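Long-range contacts in ricin B-related lectin (Polyporus squamosus, PDB 3PHZ), which probably binds galactose-containing carbohydrates through a ricin-type beta-trefoil domain, and carries calcium ions in a second, C-terminal domain: residues 105-110 / 140-145; 246-251 / 277-282. All coordinates share one frame; numbering follows the deposited sequence.

In the fold
The two contacts lie at opposite sides of the chain's centre, their own centres about 46 Å apart and their nearest atoms about 29 Å apart. Interaction 1 closes before interaction 2 opens along the sequence. The first belongs to the ricin-type beta-trefoil part, where the side chain of I108 is about 11 Å from that of D72 and about 12 Å from that of N94, both galactose-binding residues. Interaction 2 sits in the C-terminal part, with the H248 side chain about 7 Å from that of D207, a calcium-binding residue. Interaction 1 mixes a backbone bond, two water bridges and side-chain packing; interaction 2 is chiefly aromatic.

Interaction 1 of 2, residues 105-110 / 140-145; sequences VWKIKS and TSQNWT
I108 lays its CD1 methyl over one face of the W144 indole, 4.3 Å from the centroid of the five-membered ring and 25° off its normal, a CH-pi contact. The indole N-H, NE1, is hydrogen-bonded to V117 O, which helps fix the ring's rotation. The two backbones touch directly through W144 N, which donates to W106 O at 3.0 Å, while the CA of N143 approaches the same oxygen in a CH...O contact. Water extends the join on either side of that bond: one molecule accepts from W106 N and donates to W144 O, a second accepts from I108 N and bridges to Q142 O. K107 bends at chi3 (81°) so that its NZ meets Q142 OE1 at 2.9 Å, the donor tilted 29° from the amide's carbonyl plane. That oxygen also accepts from I136 N, and Q142 NE2 binds T118 OG1 and Q134 O, so the amide is held at both ends. V105 CG1 packs close against the amide of N143, 3.2 Å from ND2. Within the ricin-type beta-trefoil domain, the contact thus joins strand 106-110 to the type I turn 140-143 and to strand 144-152. Strand 106-110 pairs with 97-101, its I108 also bonded to V117 of strand 116-120, while I11 of strand 7-13 touches both I108 and W144.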
loop_
_atom_site.group_PDB
_atom_site.type_symbol
_atom_site.label_atom_id
_atom_site.label_comp_id
_atom_site.label_asym_id
_atom_site.label_seq_id
_atom_site.Cartn_x
_atom_site.Cartn_y
_atom_site.Cartn_z
ATOM N N VAL A 105 11.588 -4.099 41.818
ATOM C CA VAL A 105 12.676 -3.170 41.467
ATOM C C VAL A 105 13.581 -3.825 40.397
ATOM O O VAL A 105 14.206 -4.868 40.674
ATOM C CB VAL A 105 13.460 -2.691 42.732
ATOM C CG1 VAL A 105 14.770 -2.008 42.333
ATOM C CG2 VAL A 105 12.557 -1.810 43.678
ATOM N N TRP A 106 13.626 -3.218 39.195
ATOM C CA TRP A 106 14.352 -3.768 38.021
ATOM C C TRP A 106 15.761 -3.260 37.842
ATOM O O TRP A 106 16.021 -2.080 37.928
ATOM C CB TRP A 106 13.601 -3.529 36.693
ATOM C CG TRP A 106 12.295 -4.217 36.684
ATOM C CD1 TRP A 106 11.113 -3.750 37.208
ATOM C CD2 TRP A 106 12.040 -5.538 36.198
ATOM N NE1 TRP A 106 10.134 -4.704 37.052
ATOM C CE2 TRP A 106 10.673 -5.806 36.430
ATOM C CE3 TRP A 106 12.822 -6.491 35.538
ATOM C CZ2 TRP A 106 10.072 -7.004 36.034
ATOM C CZ3 TRP A 106 12.238 -7.702 35.167
ATOM C CH2 TRP A 106 10.874 -7.945 35.429
ATOM N N LYS A 107 16.669 -4.186 37.599
ATOM C CA LYS A 107 18.089 -3.884 37.351
ATOM C C LYS A 107 18.526 -4.451 36.032
ATOM O O LYS A 107 17.846 -5.301 35.494
ATOM C CB LYS A 107 18.965 -4.430 38.498
ATOM C CG LYS A 107 18.631 -3.733 39.807
ATOM C CD LYS A 107 19.658 -4.058 40.900
ATOM C CE LYS A 107 20.881 -3.173 40.707
ATOM N NZ LYS A 107 21.820 -3.393 41.852
ATOM N N ILE A 108 19.588 -3.881 35.462
ATOM C CA ILE A 108 20.133 -4.372 34.208
ATOM C C ILE A 108 21.580 -4.750 34.439
ATOM O O ILE A 108 22.438 -3.860 34.567
ATOM C CB ILE A 108 20.009 -3.307 33.101
ATOM C CG1 ILE A 108 18.558 -2.795 33.004
ATOM C CG2 ILE A 108 20.418 -3.918 31.735
ATOM C CD1 ILE A 108 18.430 -1.637 32.037
ATOM N N LYS A 109 21.884 -6.069 34.452
ATOM C CA LYS A 109 23.209 -6.518 34.880
ATOM C C LYS A 109 23.953 -7.164 33.714
ATOM O O LYS A 109 23.345 -7.959 32.970
ATOM C CB LYS A 109 23.029 -7.560 35.993
ATOM C CG LYS A 109 24.377 -8.070 36.557
ATOM C CD LYS A 109 24.135 -9.046 37.736
ATOM C CE LYS A 109 23.822 -10.484 37.251
ATOM N NZ LYS A 109 23.675 -11.359 38.451
ATOM N N SER A 110 25.225 -6.816 33.534
ATOM C CA SER A 110 26.050 -7.409 32.490
ATOM C C SER A 110 26.188 -8.921 32.737
ATOM O O SER A 110 26.555 -9.349 33.827
ATOM C CB SER A 110 27.415 -6.797 32.442
ATOM O OG SER A 110 28.173 -7.421 31.393
ATOM N N THR A 140 19.284 4.605 44.439
ATOM C CA THR A 140 18.507 3.767 43.470
ATOM C C THR A 140 18.948 4.022 42.026
ATOM O O THR A 140 18.189 3.772 41.066
ATOM C CB THR A 140 17.006 4.065 43.566
ATOM O OG1 THR A 140 16.791 5.469 43.443
ATOM C CG2 THR A 140 16.470 3.554 44.935
ATOM N N SER A 141 20.177 4.512 41.869
ATOM C CA SER A 141 20.715 4.894 40.539
ATOM C C SER A 141 20.876 3.725 39.585
ATOM O O SER A 141 21.091 3.950 38.395
ATOM C CB SER A 141 22.070 5.651 40.691
ATOM O OG SER A 141 23.072 4.773 41.200
ATOM N N GLN A 142 20.774 2.491 40.099
ATOM C CA GLN A 142 20.816 1.245 39.241
ATOM C C GLN A 142 19.431 0.657 38.989
ATOM O O GLN A 142 19.311 -0.420 38.427
ATOM C CB GLN A 142 21.727 0.193 39.882
ATOM C CG GLN A 142 23.128 0.741 40.108
ATOM C CD GLN A 142 24.086 -0.290 40.671
ATOM O OE1 GLN A 142 23.706 -1.160 41.456
ATOM N NE2 GLN A 142 25.336 -0.177 40.293
ATOM N N ASN A 143 18.394 1.398 39.361
ATOM C CA ASN A 143 17.003 0.924 39.178
ATOM C C ASN A 143 16.380 1.642 37.992
ATOM O O ASN A 143 16.589 2.858 37.774
ATOM C CB ASN A 143 16.171 1.196 40.442
ATOM C CG ASN A 143 16.723 0.463 41.631
ATOM O OD1 ASN A 143 17.637 -0.404 41.480
ATOM N ND2 ASN A 143 16.230 0.807 42.821
ATOM N N TRP A 144 15.647 0.858 37.215
ATOM C CA TRP A 144 15.118 1.263 35.890
ATOM C C TRP A 144 13.694 0.792 35.790
ATOM O O TRP A 144 13.353 -0.243 36.384
ATOM C CB TRP A 144 15.938 0.586 34.768
ATOM C CG TRP A 144 17.409 1.048 34.855
ATOM C CD1 TRP A 144 18.427 0.398 35.509
ATOM C CD2 TRP A 144 17.969 2.292 34.388
ATOM N NE1 TRP A 144 19.597 1.124 35.444
ATOM C CE2 TRP A 144 19.347 2.304 34.807
ATOM C CE3 TRP A 144 17.446 3.394 33.669
ATOM C CZ2 TRP A 144 20.234 3.363 34.502
ATOM C CZ3 TRP A 144 18.382 4.503 33.338
ATOM C CH2 TRP A 144 19.720 4.450 33.793
ATOM N N THR A 145 12.881 1.492 35.006
ATOM C CA THR A 145 11.503 1.094 34.772
ATOM C C THR A 145 11.379 0.904 33.268
ATOM O O THR A 145 12.050 1.594 32.480
ATOM C CB THR A 145 10.461 2.156 35.288
ATOM O OG1 THR A 145 10.614 3.381 34.588
ATOM C CG2 THR A 145 10.704 2.468 36.782
HETATM O O HOH W 1 12.602 -0.510 39.005
HETATM O O HOH W 2 20.985 -1.703 36.802
#

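Interaction 2 of 2, residues 246-251 / 277-282; sequences GAHAYN and WDYKAY
Y250 lies between two other rings: H248 CD2 sits 3.2 Å above one face of the phenol, offset toward its rim, and W277 is on the opposite side. The W277 and Y250 rings run nearly parallel, 15° between planes, but are slid apart and barely overlap, touching mainly where Y250 CE1 meets W277 CE3 at 3.2 Å. Y279 completes this aromatic cluster, with Y250 at its middle. Y250 turns its edge toward the face of Y279 in an offset edge-to-face pair, centroids 5.7 Å apart and planes at 62°; its OH comes to 3.3 Å from Y279 CD2. The CB of H248 lies over one face of the Y279 ring, 3.7 Å from the centroid, a CH-pi contact, whereas the imidazole itself meets the phenol obliquely. The carbonyl oxygen of G246 adds a contact at the edge of the Y279 ring, 3.5 Å from CE1.

No hydrogen bond links the segments directly. H248 NE2 is hydrogen-bonded to E266 OE2, and ND1 meets a water at 2.8 Å; the same water makes a weak bond to Y279 OH. The phenol also receives K243 in a cation-pi contact. Further along, Y282 OH touches the CB of A247.

The cluster lies in the C-terminal part of the protein, near the calcium-binding D207. The two segments run at 97° to each other and are joined through strand 233-243, with which both 246-255 and 280-285 pair antiparallel. Strand 261-266 supplies F264 and E266 against W277, helix 208-226 packs C208 against H248 and A249, and Y173 of the second subunit rests on A247 and A249.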
loop_
_atom_site.group_PDB
_atom_site.type_symbol
_atom_site.label_atom_id
_atom_site.label_comp_id
_atom_site.label_asym_id
_atom_site.label_seq_id
_atom_site.Cartn_x
_atom_site.Cartn_y
_atom_site.Cartn_z
ATOM N N GLY A 246 -23.326 1.997 2.302
ATOM C CA GLY A 246 -22.312 1.406 1.392
ATOM C C GLY A 246 -20.998 1.047 2.118
ATOM O O GLY A 246 -20.949 1.115 3.345
ATOM N N ALA A 247 -19.968 0.676 1.350
ATOM C CA ALA A 247 -18.650 0.195 1.868
ATOM C C ALA A 247 -17.636 1.323 2.174
ATOM O O ALA A 247 -17.753 2.425 1.633
ATOM C CB ALA A 247 -18.019 -0.758 0.854
ATOM N N HIS A 248 -16.655 1.032 3.038
ATOM C CA HIS A 248 -15.608 2.002 3.385
ATOM C C HIS A 248 -14.377 1.204 3.788
ATOM O O HIS A 248 -14.499 0.019 4.154
ATOM C CB HIS A 248 -16.026 2.916 4.533
ATOM C CG HIS A 248 -15.348 4.277 4.499
ATOM N ND1 HIS A 248 -15.918 5.383 3.883
ATOM C CD2 HIS A 248 -14.146 4.702 4.992
ATOM C CE1 HIS A 248 -15.101 6.423 3.992
ATOM N NE2 HIS A 248 -14.005 6.032 4.629
ATOM N N ALA A 249 -13.197 1.817 3.666
ATOM C CA ALA A 249 -11.980 1.194 4.153
ATOM C C ALA A 249 -11.271 2.162 5.101
ATOM O O ALA A 249 -11.311 3.379 4.883
ATOM C CB ALA A 249 -11.064 0.864 3.022
ATOM N N TYR A 250 -10.687 1.585 6.145
ATOM C CA TYR A 250 -9.975 2.314 7.208
ATOM C C TYR A 250 -8.661 1.662 7.513
ATOM O O TYR A 250 -8.423 0.491 7.180
ATOM C CB TYR A 250 -10.790 2.299 8.512
ATOM C CG TYR A 250 -12.053 3.118 8.418
ATOM C CD1 TYR A 250 -11.958 4.509 8.353
ATOM C CD2 TYR A 250 -13.318 2.515 8.333
ATOM C CE1 TYR A 250 -13.118 5.316 8.262
ATOM C CE2 TYR A 250 -14.508 3.335 8.251
ATOM C CZ TYR A 250 -14.376 4.719 8.205
ATOM O OH TYR A 250 -15.453 5.597 8.089
ATOM N N ASN A 251 -7.764 2.418 8.164
ATOM C CA ASN A 251 -6.639 1.780 8.780
ATOM C C ASN A 251 -6.973 1.626 10.246
ATOM O O ASN A 251 -7.920 2.231 10.740
ATOM C CB ASN A 251 -5.345 2.605 8.580
ATOM C CG ASN A 251 -4.972 2.702 7.116
ATOM O OD1 ASN A 251 -5.195 3.748 6.487
ATOM N ND2 ASN A 251 -4.428 1.609 6.542
ATOM N N TRP A 277 -16.556 5.099 12.941
ATOM C CA TRP A 277 -17.631 5.933 12.355
ATOM C C TRP A 277 -18.898 5.073 12.135
ATOM O O TRP A 277 -19.659 5.280 11.193
ATOM C CB TRP A 277 -17.123 6.640 11.067
ATOM C CG TRP A 277 -16.022 7.696 11.383
ATOM C CD1 TRP A 277 -16.236 9.029 11.684
ATOM C CD2 TRP A 277 -14.579 7.498 11.463
ATOM N NE1 TRP A 277 -15.043 9.660 11.949
ATOM C CE2 TRP A 277 -14.006 8.760 11.817
ATOM C CE3 TRP A 277 -13.714 6.392 11.247
ATOM C CZ2 TRP A 277 -12.609 8.949 11.956
ATOM C CZ3 TRP A 277 -12.290 6.571 11.437
ATOM C CH2 TRP A 277 -11.773 7.839 11.776
ATOM N N ASP A 278 -19.059 4.097 13.020
ATOM C CA ASP A 278 -20.192 3.125 13.027
ATOM C C ASP A 278 -20.217 2.165 11.844
ATOM O O ASP A 278 -21.251 1.565 11.520
ATOM C CB ASP A 278 -21.558 3.845 13.209
ATOM C CG ASP A 278 -21.642 4.578 14.542
ATOM O OD1 ASP A 278 -21.259 3.982 15.588
ATOM O OD2 ASP A 278 -22.065 5.757 14.544
ATOM N N TYR A 279 -19.080 2.024 11.176
ATOM C CA TYR A 279 -19.001 1.012 10.123
ATOM C C TYR A 279 -18.783 -0.336 10.822
ATOM O O TYR A 279 -18.087 -0.403 11.847
ATOM C CB TYR A 279 -17.900 1.331 9.097
ATOM C CG TYR A 279 -18.301 2.341 8.017
ATOM C CD1 TYR A 279 -18.871 1.919 6.815
ATOM C CD2 TYR A 279 -18.133 3.718 8.224
ATOM C CE1 TYR A 279 -19.264 2.874 5.819
ATOM C CE2 TYR A 279 -18.507 4.665 7.251
ATOM C CZ TYR A 279 -19.052 4.236 6.057
ATOM O OH TYR A 279 -19.406 5.175 5.115
ATOM N N LYS A 280 -19.426 -1.388 10.305
ATOM C CA LYS A 280 -19.245 -2.704 10.869
ATOM C C LYS A 280 -18.274 -3.412 9.962
ATOM O O LYS A 280 -18.553 -3.587 8.773
ATOM C CB LYS A 280 -20.566 -3.484 10.909
ATOM C CG LYS A 280 -20.361 -4.862 11.524
ATOM C CD LYS A 280 -21.590 -5.731 11.314
ATOM C CE LYS A 280 -22.231 -6.129 12.639
ATOM N NZ LYS A 280 -23.730 -6.254 12.480
ATOM N N ALA A 281 -17.141 -3.826 10.516
ATOM C CA ALA A 281 -16.118 -4.501 9.709
ATOM C C ALA A 281 -16.538 -5.879 9.279
ATOM O O ALA A 281 -17.195 -6.632 10.058
ATOM C CB ALA A 281 -14.827 -4.599 10.489
ATOM N N TYR A 282 -16.144 -6.248 8.063
ATOM C CA TYR A 282 -16.344 -7.620 7.599
ATOM C C TYR A 282 -15.036 -8.204 7.086
ATOM O O TYR A 282 -15.009 -9.382 6.696
ATOM C CB TYR A 282 -17.477 -7.711 6.538
ATOM C CG TYR A 282 -17.266 -6.758 5.374
ATOM C CD1 TYR A 282 -16.441 -7.080 4.290
ATOM C CD2 TYR A 282 -17.870 -5.484 5.393
ATOM C CE1 TYR A 282 -16.260 -6.155 3.224
ATOM C CE2 TYR A 282 -17.692 -4.565 4.360
ATOM C CZ TYR A 282 -16.873 -4.908 3.283
ATOM O OH TYR A 282 -16.723 -3.959 2.286
HETATM O O HOH W 3 -18.080 5.896 2.099
#